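Local coordinates for arginase, mitochondrial (Medicago truncatula, PDB 6VSS), which hydrolyses L-arginine to urea and L-ornithine, and agmatine to urea and putrescine, as a hexameric enzyme with two manganese ions in each subunit, at residues 51-54 against 55-59; 122-126 against 127-131; 168-171 against 172-176; 222-225 against 226-230; 321-324 against 325-328. All blocks are in the same frame, centred on the assembly; numbering follows the deposited sequence.

Contact 1: residues 51-54 against 55-59; sequences GELM and RSLGG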
loop_
_atom_site.group_PDB
_atom_site.type_symbol
_atom_site.label_atom_id
_atom_site.label_comp_id
_atom_site.label_asym_id
_atom_site.label_seq_id
_atom_site.Cartn_x
_atom_site.Cartn_y
_atom_site.Cartn_z
ATOM N N GLY B 51 -31.493 18.345 -20.127
ATOM C CA GLY B 51 -32.895 18.728 -19.907
ATOM C C GLY B 51 -33.817 18.297 -21.055
ATOM O O GLY B 51 -34.897 17.768 -20.800
ATOM N N GLU B 52 -33.421 18.578 -22.296
ATOM C CA GLU B 52 -34.147 18.217 -23.542
ATOM C C GLU B 52 -34.242 16.705 -23.599
ATOM O O GLU B 52 -35.290 16.196 -23.912
ATOM C CB GLU B 52 -33.378 18.704 -24.773
ATOM C CG GLU B 52 -33.486 20.198 -25.011
ATOM C CD GLU B 52 -32.669 20.738 -26.184
ATOM O OE1 GLU B 52 -32.495 21.986 -26.255
ATOM O OE2 GLU B 52 -32.220 19.921 -27.046
ATOM N N LEU B 53 -33.133 16.019 -23.301
ATOM C CA LEU B 53 -33.133 14.547 -23.348
ATOM C C LEU B 53 -34.260 14.053 -22.435
ATOM O O LEU B 53 -35.156 13.333 -22.897
ATOM C CB LEU B 53 -31.761 14.025 -22.931
ATOM C CG LEU B 53 -31.705 12.517 -22.793
ATOM C CD1 LEU B 53 -32.299 11.854 -24.015
ATOM C CD2 LEU B 53 -30.280 12.045 -22.571
ATOM N N MET B 54 -34.241 14.448 -21.171
ATOM C CA MET B 54 -35.266 13.934 -20.239
ATOM C C MET B 54 -36.644 14.368 -20.719
ATOM O O MET B 54 -37.549 13.518 -20.689
ATOM C CB MET B 54 -35.034 14.454 -18.826
ATOM C CG MET B 54 -33.644 14.191 -18.340
ATOM S SD MET B 54 -32.996 12.549 -18.643
ATOM C CE MET B 54 -31.255 12.954 -18.490
ATOM N N ARG B 55 -36.795 15.643 -21.109
ATOM C CA ARG B 55 -38.111 16.189 -21.527
ATOM C C ARG B 55 -38.565 15.444 -22.796
ATOM O O ARG B 55 -39.792 15.397 -23.069
ATOM C CB ARG B 55 -38.093 17.710 -21.725
ATOM C CG ARG B 55 -38.339 18.466 -20.432
ATOM C CD ARG B 55 -38.455 19.966 -20.580
ATOM N NE ARG B 55 -37.537 20.551 -21.539
ATOM C CZ ARG B 55 -36.281 20.916 -21.285
ATOM N NH1 ARG B 55 -35.726 20.700 -20.104
ATOM N NH2 ARG B 55 -35.548 21.470 -22.233
ATOM N N SER B 56 -37.663 14.823 -23.547
ATOM C CA SER B 56 -38.154 14.099 -24.731
ATOM C C SER B 56 -38.392 12.617 -24.392
ATOM O O SER B 56 -39.292 12.011 -25.012
ATOM C CB SER B 56 -37.288 14.367 -25.891
ATOM O OG SER B 56 -36.020 13.904 -25.628
ATOM N N LEU B 57 -37.727 12.046 -23.389
ATOM C CA LEU B 57 -38.072 10.667 -22.948
ATOM C C LEU B 57 -39.457 10.618 -22.293
ATOM O O LEU B 57 -40.102 9.580 -22.384
ATOM C CB LEU B 57 -37.020 10.210 -21.952
ATOM C CG LEU B 57 -35.635 10.032 -22.547
ATOM C CD1 LEU B 57 -34.664 9.670 -21.439
ATOM C CD2 LEU B 57 -35.666 8.987 -23.654
ATOM N N GLY B 58 -39.864 11.696 -21.621
ATOM C CA GLY B 58 -41.055 11.766 -20.755
ATOM C C GLY B 58 -41.037 10.787 -19.592
ATOM O O GLY B 58 -40.031 10.039 -19.431
ATOM N N GLY B 59 -42.142 10.777 -18.825
ATOM C CA GLY B 59 -42.401 9.906 -17.659
ATOM C C GLY B 59 -41.446 10.204 -16.507
ATOM O O GLY B 59 -40.906 9.268 -15.921
#
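This is a local contact, one turn apart along the C-terminal end of helix 25-57, in which Arg55 folds back on Gly51 and Leu57 leans on Leu53. The turn is held by i to i+4 bonds, that from Ser56 N to Glu52 O weak, among them Arg55 N to Gly51 O at 2.9 Å. Arg55 bends at its third torsion (chi3 -39°), which swings the guanidinium back so that one face lies against the Gly51 carbonyl oxygen, near the rim. NH1 comes within 3.1 Å of Gly51 O at an angle too poor for a bond; its partners are the Glu148 carboxylate and Asp149 O. Any CB on residue 51 would collide with NH1, so glycine suits that place. Glu52 passes obliquely beside Arg55, its CG 3.7 Å from NH2, while its carboxylate makes a salt bridge to Lys30 of the second subunit. Ser56 turns its hydroxyl back on the helix (chi1 62°), with OG 2.9 Å from Leu53 O. The Leu53 carbonyl also accepts both Ser56 N and Leu57 N. On the apolar flank, CD1 of Leu53 meets CG of Leu57 at 4.1 Å. Gly58 then adopts positive phi while its N still bonds to Met54 O at 3.1 Å, a helix C terminus ended by a glycine of positive phi, here closing helix 25-57.

Contact 2: residues 122-126 against 127-131; sequences EEIRD and CGVDD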
loop_
_atom_site.group_PDB
_atom_site.type_symbol
_atom_site.label_atom_id
_atom_site.label_comp_id
_atom_site.label_asym_id
_atom_site.label_seq_id
_atom_site.Cartn_x
_atom_site.Cartn_y
_atom_site.Cartn_z
ATOM N N GLU B 122 -10.114 25.464 -11.123
ATOM C CA GLU B 122 -8.660 25.731 -11.274
ATOM C C GLU B 122 -8.460 26.841 -12.320
ATOM O O GLU B 122 -7.773 27.828 -12.030
ATOM C CB GLU B 122 -7.920 24.425 -11.620
ATOM C CG GLU B 122 -6.455 24.603 -12.054
ATOM C CD GLU B 122 -5.579 23.346 -12.275
ATOM O OE1 GLU B 122 -6.078 22.264 -12.684
ATOM O OE2 GLU B 122 -4.355 23.452 -12.088
ATOM N N GLU B 123 -8.999 26.694 -13.517
ATOM C CA GLU B 123 -8.810 27.689 -14.613
ATOM C C GLU B 123 -9.389 29.073 -14.248
ATOM O O GLU B 123 -8.767 30.123 -14.589
ATOM C CB GLU B 123 -9.424 27.162 -15.900
ATOM C CG GLU B 123 -8.758 25.890 -16.407
ATOM C CD GLU B 123 -9.389 24.575 -15.937
ATOM O OE1 GLU B 123 -10.218 24.594 -14.977
ATOM O OE2 GLU B 123 -9.022 23.507 -16.509
ATOM N N ILE B 124 -10.492 29.099 -13.529
ATOM C CA ILE B 124 -11.094 30.371 -13.058
ATOM C C ILE B 124 -10.220 30.996 -11.976
ATOM O O ILE B 124 -9.931 32.210 -12.100
ATOM C CB ILE B 124 -12.519 30.164 -12.570
ATOM C CG1 ILE B 124 -13.423 29.793 -13.743
ATOM C CG2 ILE B 124 -12.979 31.417 -11.839
ATOM C CD1 ILE B 124 -14.725 29.202 -13.294
ATOM N N ARG B 125 -9.850 30.240 -10.943
ATOM C CA ARG B 125 -8.954 30.765 -9.873
ATOM C C ARG B 125 -7.713 31.308 -10.585
ATOM O O ARG B 125 -7.261 32.393 -10.239
ATOM C CB ARG B 125 -8.521 29.699 -8.855
ATOM C CG ARG B 125 -9.449 29.556 -7.657
ATOM C CD ARG B 125 -9.077 28.545 -6.573
ATOM N NE ARG B 125 -7.766 28.655 -5.910
ATOM C CZ ARG B 125 -7.393 29.592 -5.020
ATOM N NH1 ARG B 125 -6.193 29.540 -4.470
ATOM N NH2 ARG B 125 -8.193 30.596 -4.704
ATOM N N ASP B 126 -7.185 30.569 -11.556
ATOM C CA ASP B 126 -5.942 30.964 -12.277
ATOM C C ASP B 126 -6.123 32.281 -13.069
ATOM O O ASP B 126 -5.145 32.712 -13.623
ATOM C CB ASP B 126 -5.411 29.865 -13.218
ATOM C CG ASP B 126 -4.036 30.216 -13.800
ATOM O OD1 ASP B 126 -3.156 30.623 -13.025
ATOM O OD2 ASP B 126 -3.863 30.141 -15.020
ATOM N N CYS B 127 -7.314 32.868 -13.188
ATOM C CA CYS B 127 -7.544 34.214 -13.793
ATOM C C CYS B 127 -7.497 35.293 -12.713
ATOM O O CYS B 127 -7.770 36.475 -13.031
ATOM C CB CYS B 127 -8.917 34.337 -14.425
ATOM S SG CYS B 127 -9.107 33.197 -15.793
ATOM N N GLY B 128 -7.255 34.863 -11.476
ATOM C CA GLY B 128 -7.121 35.720 -10.289
ATOM C C GLY B 128 -8.458 36.072 -9.697
ATOM O O GLY B 128 -8.521 37.081 -9.004
ATOM N N VAL B 129 -9.478 35.236 -9.894
ATOM C CA VAL B 129 -10.835 35.471 -9.329
ATOM C C VAL B 129 -10.796 35.232 -7.810
ATOM O O VAL B 129 -10.236 34.225 -7.390
ATOM C CB VAL B 129 -11.881 34.594 -10.041
ATOM C CG1 VAL B 129 -13.267 34.763 -9.438
ATOM C CG2 VAL B 129 -11.929 34.861 -11.541
ATOM N N ASP B 130 -11.416 36.107 -7.024
ATOM C CA ASP B 130 -11.434 36.032 -5.536
ATOM C C ASP B 130 -12.507 35.017 -5.137
ATOM O O ASP B 130 -13.357 34.684 -6.000
ATOM C CB ASP B 130 -11.638 37.406 -4.889
ATOM C CG ASP B 130 -12.894 38.132 -5.344
ATOM O OD1 ASP B 130 -13.967 37.806 -4.855
ATOM O OD2 ASP B 130 -12.784 38.994 -6.230
ATOM N N ASP B 131 -12.477 34.554 -3.885
ATOM C CA ASP B 131 -13.368 33.473 -3.395
ATOM C C ASP B 131 -14.838 33.899 -3.353
ATOM O O ASP B 131 -15.675 33.041 -3.518
ATOM C CB ASP B 131 -12.905 32.970 -2.042
ATOM C CG ASP B 131 -11.553 32.322 -2.162
ATOM O OD1 ASP B 131 -11.358 31.546 -3.130
ATOM O OD2 ASP B 131 -10.707 32.643 -1.311
#
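Cys127 opens the turn by donating its N to Ile124 O, 2.9 Å away. Its sulfur, turned anti to its own carbonyl carbon (chi1 -63°), hangs over the last helical turn, with SG 3.3 Å from Glu123 O; the small thiol suits this buried place, where it also touches Val35 of helix 25-57. Gly128 follows with positive phi, a backbone shape that favours glycine, and its N bonds to Arg125 O at 2.8 Å, closing a type I beta turn. Two i to i+3 bonds and a glycine of positive phi thus end helix 121-125. Val129 next points back at the helix, and its CG2 rests 3.6 Å from CG2 of Ile124; the branched residues cross obliquely, and the valine also touches Gln32 and Ile36 of helix 25-57. The Val129 N is buried without a partner in the model. Asp130 stands at the N-cap of helix 131-146, its OD1 accepting from Arg133 N. Asp131 begins that helix, and its OD1 makes a long salt bridge of 3.7 Å to Arg125 NH2, approaching the guanidinium obliquely while also accepting a hydrogen bond from His73 NE2.

Contact 3: residues 168-171 against 172-176; sequences RAVS and EKLGG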
loop_
_atom_site.group_PDB
_atom_site.type_symbol
_atom_site.label_atom_id
_atom_site.label_comp_id
_atom_site.label_asym_id
_atom_site.label_seq_id
_atom_site.Cartn_x
_atom_site.Cartn_y
_atom_site.Cartn_z
ATOM N N ARG B 168 -27.377 28.222 -1.001
ATOM C CA ARG B 168 -27.823 29.612 -1.259
ATOM C C ARG B 168 -28.587 29.650 -2.590
ATOM O O ARG B 168 -29.655 30.348 -2.709
ATOM C CB ARG B 168 -26.637 30.580 -1.284
ATOM C CG ARG B 168 -27.026 31.966 -1.783
ATOM C CD ARG B 168 -25.831 32.900 -1.860
ATOM N NE ARG B 168 -24.762 32.459 -2.757
ATOM C CZ ARG B 168 -23.543 32.973 -2.769
ATOM N NH1 ARG B 168 -23.240 33.950 -1.946
ATOM N NH2 ARG B 168 -22.621 32.531 -3.601
ATOM N N ALA B 169 -28.007 29.002 -3.596
ATOM C CA ALA B 169 -28.519 28.970 -4.980
ATOM C C ALA B 169 -29.846 28.207 -5.002
ATOM O O ALA B 169 -30.792 28.705 -5.667
ATOM C CB ALA B 169 -27.509 28.330 -5.863
ATOM N N VAL B 170 -29.935 27.078 -4.290
ATOM C CA VAL B 170 -31.196 26.294 -4.239
ATOM C C VAL B 170 -32.324 27.147 -3.631
ATOM O O VAL B 170 -33.403 27.225 -4.217
ATOM C CB VAL B 170 -31.022 24.993 -3.466
ATOM C CG1 VAL B 170 -32.365 24.346 -3.283
ATOM C CG2 VAL B 170 -30.051 24.036 -4.167
ATOM N N SER B 171 -32.060 27.749 -2.487
ATOM C CA SER B 171 -32.993 28.568 -1.685
ATOM C C SER B 171 -33.433 29.794 -2.468
ATOM O O SER B 171 -34.614 30.162 -2.359
ATOM C CB SER B 171 -32.360 29.005 -0.400
ATOM O OG SER B 171 -33.270 29.781 0.382
ATOM N N GLU B 172 -32.494 30.460 -3.123
ATOM C CA GLU B 172 -32.776 31.720 -3.838
ATOM C C GLU B 172 -33.614 31.344 -5.055
ATOM O O GLU B 172 -34.614 32.034 -5.309
ATOM C CB GLU B 172 -31.498 32.423 -4.270
ATOM C CG GLU B 172 -30.800 33.183 -3.186
ATOM C CD GLU B 172 -29.453 33.707 -3.631
ATOM O OE1 GLU B 172 -28.997 33.336 -4.722
ATOM O OE2 GLU B 172 -28.861 34.503 -2.884
ATOM N N LYS B 173 -33.254 30.258 -5.751
ATOM C CA LYS B 173 -34.051 29.845 -6.924
ATOM C C LYS B 173 -35.430 29.345 -6.465
ATOM O O LYS B 173 -36.397 29.624 -7.183
ATOM C CB LYS B 173 -33.332 28.843 -7.822
ATOM C CG LYS B 173 -34.200 28.341 -8.986
ATOM C CD LYS B 173 -33.651 28.601 -10.370
ATOM C CE LYS B 173 -33.869 30.031 -10.790
ATOM N NZ LYS B 173 -32.792 30.507 -11.685
ATOM N N LEU B 174 -35.565 28.634 -5.338
ATOM C CA LEU B 174 -36.900 28.088 -4.961
ATOM C C LEU B 174 -37.754 29.218 -4.401
ATOM O O LEU B 174 -38.974 29.067 -4.425
ATOM C CB LEU B 174 -36.779 26.920 -3.986
ATOM C CG LEU B 174 -36.208 25.636 -4.592
ATOM C CD1 LEU B 174 -36.350 24.448 -3.653
ATOM C CD2 LEU B 174 -36.876 25.323 -5.903
ATOM N N GLY B 175 -37.109 30.294 -3.968
ATOM C CA GLY B 175 -37.724 31.429 -3.261
ATOM C C GLY B 175 -37.987 31.148 -1.790
ATOM O O GLY B 175 -38.969 31.657 -1.287
ATOM N N GLY B 176 -37.164 30.391 -1.071
ATOM C CA GLY B 176 -37.355 30.301 0.392
ATOM C C GLY B 176 -36.468 29.277 1.048
ATOM O O GLY B 176 -35.531 28.859 0.408
#
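Residues 168-174 are the closing turns of helix 163-174, and their backbones are joined by three successive i to i+4 bonds, from Glu172 N to Arg168 O, Lys173 N to Ala169 O and Leu174 N to Val170 O, the last at 2.8 Å. Gly175 then takes positive phi as the C-prime residue of a Schellman motif. Its signature bond runs from Gly176 N to Ser171 O, 2.9 Å long, while the inner bond from Gly175 N to Glu172 O is weak. Ser171 holds OG anti to its backbone N (chi1 -179°), which sends the hydroxyl to the Gly176 carbonyl; at 2.4 Å from OG to Gly176 O this hydrogen bond is modelled very short, and its exact length is doubtful. Arg168 and Glu172 lie side by side and point the same way. The carboxylate flanks the aliphatic arm, OE2 being 3.3 Å from Arg168 CG, but no guanidinium N-H points at it, and Arg168 NE stays 4.6 Å from Glu172 OE2. The guanidinium reaches Ser139, and the carboxylate is paired with Lys143, both on helix 131-146. If Arg168 were an alanine, Ser139 would probably lose its guanidinium mate, and the Glu172 chain the aliphatic arm beside it. Val170 and Leu174 form the apolar side, Val170 CG1 to Leu174 CD1 4.0 Å, and both touch Val306 of the sheet. The chemistry therefore divides the helix: apolar branches seat it on strand 305-311, while Arg168 and Glu172 tie it to helix 131-146, probably attracting each other only through space.

Contact 4: residues 222-225 against 226-230; sequences RSIT and NDVRE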
loop_
_atom_site.group_PDB
_atom_site.type_symbol
_atom_site.label_atom_id
_atom_site.label_comp_id
_atom_site.label_asym_id
_atom_site.label_seq_id
_atom_site.Cartn_x
_atom_site.Cartn_y
_atom_site.Cartn_z
ATOM N N ARG B 222 -19.005 13.717 15.881
ATOM C CA ARG B 222 -18.117 13.178 16.920
ATOM C C ARG B 222 -16.895 14.076 17.113
ATOM O O ARG B 222 -16.010 13.653 17.775
ATOM C CB ARG B 222 -17.712 11.743 16.582
ATOM C CG ARG B 222 -17.217 11.553 15.174
ATOM C CD ARG B 222 -17.267 10.125 14.826
ATOM N NE ARG B 222 -16.528 9.867 13.588
ATOM C CZ ARG B 222 -17.001 9.894 12.353
ATOM N NH1 ARG B 222 -18.250 10.252 12.096
ATOM N NH2 ARG B 222 -16.198 9.551 11.361
ATOM N N SER B 223 -16.920 15.313 16.632
ATOM C CA SER B 223 -15.758 16.241 16.612
ATOM C C SER B 223 -16.284 17.681 16.675
ATOM O O SER B 223 -16.628 18.236 15.629
ATOM C CB SER B 223 -14.896 16.058 15.413
ATOM O OG SER B 223 -13.769 16.884 15.560
ATOM N N ILE B 224 -16.364 18.241 17.869
ATOM C CA ILE B 224 -17.098 19.506 18.070
ATOM C C ILE B 224 -16.454 20.223 19.257
ATOM O O ILE B 224 -16.191 19.600 20.291
ATOM C CB ILE B 224 -18.592 19.195 18.204
ATOM C CG1 ILE B 224 -19.416 20.457 18.468
ATOM C CG2 ILE B 224 -18.802 18.087 19.215
ATOM C CD1 ILE B 224 -20.912 20.222 18.525
ATOM N N THR B 225 -16.092 21.469 19.027
ATOM C CA THR B 225 -15.477 22.362 20.034
ATOM C C THR B 225 -16.623 22.947 20.841
ATOM O O THR B 225 -17.746 22.934 20.338
ATOM C CB THR B 225 -14.642 23.414 19.308
ATOM O OG1 THR B 225 -15.591 24.040 18.444
ATOM C CG2 THR B 225 -13.491 22.806 18.532
ATOM N N ASN B 226 -16.334 23.463 22.027
ATOM C CA ASN B 226 -17.374 24.020 22.918
ATOM C C ASN B 226 -17.889 25.327 22.305
ATOM O O ASN B 226 -19.039 25.629 22.529
ATOM C CB ASN B 226 -16.893 24.079 24.372
ATOM C CG ASN B 226 -16.499 22.708 24.903
ATOM O OD1 ASN B 226 -17.218 21.740 24.712
ATOM N ND2 ASN B 226 -15.336 22.593 25.526
ATOM N N ASP B 227 -17.139 26.041 21.489
ATOM C CA ASP B 227 -17.665 27.294 20.876
ATOM C C ASP B 227 -18.699 26.976 19.799
ATOM O O ASP B 227 -19.586 27.797 19.561
ATOM C CB ASP B 227 -16.561 28.124 20.247
ATOM C CG ASP B 227 -15.823 28.906 21.308
ATOM O OD1 ASP B 227 -16.404 29.096 22.397
ATOM O OD2 ASP B 227 -14.676 29.291 21.052
ATOM N N VAL B 228 -18.586 25.814 19.169
ATOM C CA VAL B 228 -19.516 25.398 18.074
ATOM C C VAL B 228 -20.754 24.804 18.728
ATOM O O VAL B 228 -21.835 24.965 18.156
ATOM C CB VAL B 228 -18.807 24.446 17.095
ATOM C CG1 VAL B 228 -19.767 23.670 16.217
ATOM C CG2 VAL B 228 -17.815 25.248 16.268
ATOM N N ARG B 229 -20.604 24.244 19.938
ATOM C CA ARG B 229 -21.779 23.873 20.769
ATOM C C ARG B 229 -22.626 25.126 20.972
ATOM O O ARG B 229 -23.846 24.979 20.896
ATOM C CB ARG B 229 -21.367 23.164 22.053
ATOM C CG ARG B 229 -20.973 21.721 21.810
ATOM C CD ARG B 229 -20.578 21.063 23.094
ATOM N NE ARG B 229 -19.878 19.792 22.919
ATOM C CZ ARG B 229 -20.472 18.624 22.729
ATOM N NH1 ARG B 229 -21.786 18.592 22.616
ATOM N NH2 ARG B 229 -19.776 17.496 22.642
ATOM N N GLU B 230 -22.011 26.309 21.128
ATOM C CA GLU B 230 -22.768 27.601 21.215
ATOM C C GLU B 230 -23.547 27.785 19.917
ATOM O O GLU B 230 -24.689 28.234 19.956
ATOM C CB GLU B 230 -21.916 28.884 21.314
ATOM C CG GLU B 230 -20.928 29.018 22.469
ATOM C CD GLU B 230 -20.108 30.328 22.447
ATOM O OE1 GLU B 230 -18.835 30.289 22.277
ATOM O OE2 GLU B 230 -20.741 31.420 22.577
#
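Ile224 extends fully, CG1 opposite its own backbone N (chi1 178°), and Arg229 stays straight from CG to NE, which lays the two side chains across each other at about a right angle. The isoleucine thereby covers the arginine twice. Its CD1 tip rests 3.6 Å from Arg229 CG, and its CG2 branch sits over one face of the guanidinium, toward the rim, 3.6 Å from NH2. Its CG1 also meets Val228 CG1 at 3.9 Å. Thr225 is at the N-cap position of helix 226-234; its carbonyl receives Arg229 N at 3.2 Å and, more weakly, Val228 N. The threonine hydroxyl, placed by a chi1 of 58°, approaches the flank of Val228, OG1 to CG2 3.3 Å. With a serine in place of Ile224, the guanidinium face of Arg229 would probably lose its cover and the group be freer to turn away from Glu241. The loop also carries Ser223, which binds L-ornithine, and Asn98 of the third subunit packs on Ser223 and Thr225; Asn98 is itself an ornithine-binding position, consistent with a site that draws on the neighbouring chain. Chemically, Arg229 NE is buried here without a partner in the model, whereas NH1 makes a salt bridge to Glu241, so the charge is probably met at the tip of the group rather than at NE.

Contact 5: residues 321-324 against 325-328; sequences DGIT and ALVA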
loop_
_atom_site.group_PDB
_atom_site.type_symbol
_atom_site.label_atom_id
_atom_site.label_comp_id
_atom_site.label_asym_id
_atom_site.label_seq_id
_atom_site.Cartn_x
_atom_site.Cartn_y
_atom_site.Cartn_z
ATOM N N ASP B 321 -6.936 0.248 -4.235
ATOM C CA ASP B 321 -8.136 -0.282 -4.936
ATOM C C ASP B 321 -9.222 0.791 -5.124
ATOM O O ASP B 321 -10.175 0.496 -5.754
ATOM C CB ASP B 321 -8.702 -1.493 -4.196
ATOM C CG ASP B 321 -8.975 -1.244 -2.721
ATOM O OD1 ASP B 321 -9.309 -0.129 -2.362
ATOM O OD2 ASP B 321 -8.912 -2.180 -1.959
ATOM N N GLY B 322 -9.067 1.988 -4.577
ATOM C CA GLY B 322 -10.080 3.046 -4.745
ATOM C C GLY B 322 -11.373 2.731 -4.016
ATOM O O GLY B 322 -12.403 3.122 -4.505
ATOM N N ILE B 323 -11.305 2.057 -2.871
ATOM C CA ILE B 323 -12.548 1.702 -2.123
ATOM C C ILE B 323 -13.399 2.952 -1.838
ATOM O O ILE B 323 -14.579 2.894 -2.031
ATOM C CB ILE B 323 -12.242 0.868 -0.858
ATOM C CG1 ILE B 323 -13.496 0.238 -0.259
ATOM C CG2 ILE B 323 -11.443 1.624 0.180
ATOM C CD1 ILE B 323 -14.397 -0.420 -1.258
ATOM N N THR B 324 -12.795 4.052 -1.449
ATOM C CA THR B 324 -13.606 5.237 -1.095
ATOM C C THR B 324 -14.270 5.818 -2.333
ATOM O O THR B 324 -15.336 6.361 -2.190
ATOM C CB THR B 324 -12.851 6.292 -0.303
ATOM O OG1 THR B 324 -12.157 5.559 0.677
ATOM C CG2 THR B 324 -13.724 7.315 0.373
ATOM N N ALA B 325 -13.693 5.707 -3.518
ATOM C CA ALA B 325 -14.377 6.164 -4.750
ATOM C C ALA B 325 -15.719 5.418 -4.886
ATOM O O ALA B 325 -16.765 6.043 -5.176
ATOM C CB ALA B 325 -13.495 5.963 -5.956
ATOM N N LEU B 326 -15.664 4.099 -4.663
ATOM C CA LEU B 326 -16.856 3.212 -4.711
ATOM C C LEU B 326 -17.840 3.619 -3.609
ATOM O O LEU B 326 -19.040 3.710 -3.909
ATOM C CB LEU B 326 -16.398 1.763 -4.528
ATOM C CG LEU B 326 -15.933 1.067 -5.803
ATOM C CD1 LEU B 326 -15.532 -0.372 -5.524
ATOM C CD2 LEU B 326 -17.014 1.122 -6.869
ATOM N N VAL B 327 -17.342 3.878 -2.395
ATOM C CA VAL B 327 -18.228 4.324 -1.313
ATOM C C VAL B 327 -18.938 5.648 -1.739
ATOM O O VAL B 327 -20.177 5.813 -1.604
ATOM C CB VAL B 327 -17.395 4.425 -0.016
ATOM C CG1 VAL B 327 -18.078 5.264 1.022
ATOM C CG2 VAL B 327 -16.993 3.049 0.551
ATOM N N ALA B 328 -18.204 6.633 -2.146
ATOM C CA ALA B 328 -18.788 7.925 -2.584
ATOM C C ALA B 328 -19.796 7.682 -3.745
ATOM O O ALA B 328 -20.865 8.275 -3.739
ATOM C CB ALA B 328 -17.630 8.811 -2.963
#
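Thr324 O takes Ala328 N in an almost straight bond of 2.9 Å, and Ile323 O takes Val327 N at 3.0 Å. These are the first strong i to i+4 bonds of helix 323-339. One residue earlier the grip is looser, for Gly322 O accepts only weak bonds from Ala325 N and, at 3.4 Å, from Leu326 N. The side chains touch mostly the backbone of the preceding turn: Ala325 CB rests 3.4 Å from Gly322 O, and Val327 CG2 3.5 Å from Ile323 O. Ile323 CD1 comes to 4.4 Å from Leu326 CB, a light apolar touch. Gly322 occupies the N-cap with positive phi, which favours glycine, and Asp321 OD1 receives a weak bond from Ile323 N. Farther out, Thr324 OG1, anti to its own carbonyl carbon (chi1 -45°), is gripped by Asp318 OD1 and Gly280 N, while Asp318 OD2 also takes Ala325 N. The small Ala325 allows close approach to Ala91 of helix 84-92, and His284 of the fourth subunit packs on Leu326, whose side chain is about 4 Å from that of Thr97, an ornithine-binding residue. This is the N-terminal start of the last helix of the arginase alpha/beta fold.

From the N terminus the five contacts follow one another in series; none nests in or crosses another, and each is a single unbroken stretch. Contact 1 ends the long helix 25-57, just before strand 63-69. Contact 2 turns the chain from helix 121-125 into helix 131-146, and like contact 1 it touches the second subunit. Contact 3 closes helix 163-174 ahead of strand 178-183, its nearest atoms about 7 Å from those of contact 2. Contact 4 starts helix 226-234 after strand 213-221, facing the third subunit, and contact 5 starts helix 323-339 after strand 305-311, facing the fourth. Contacts 1 and 4 lie on opposite sides of the chain's centre, their centres about 46 Å apart.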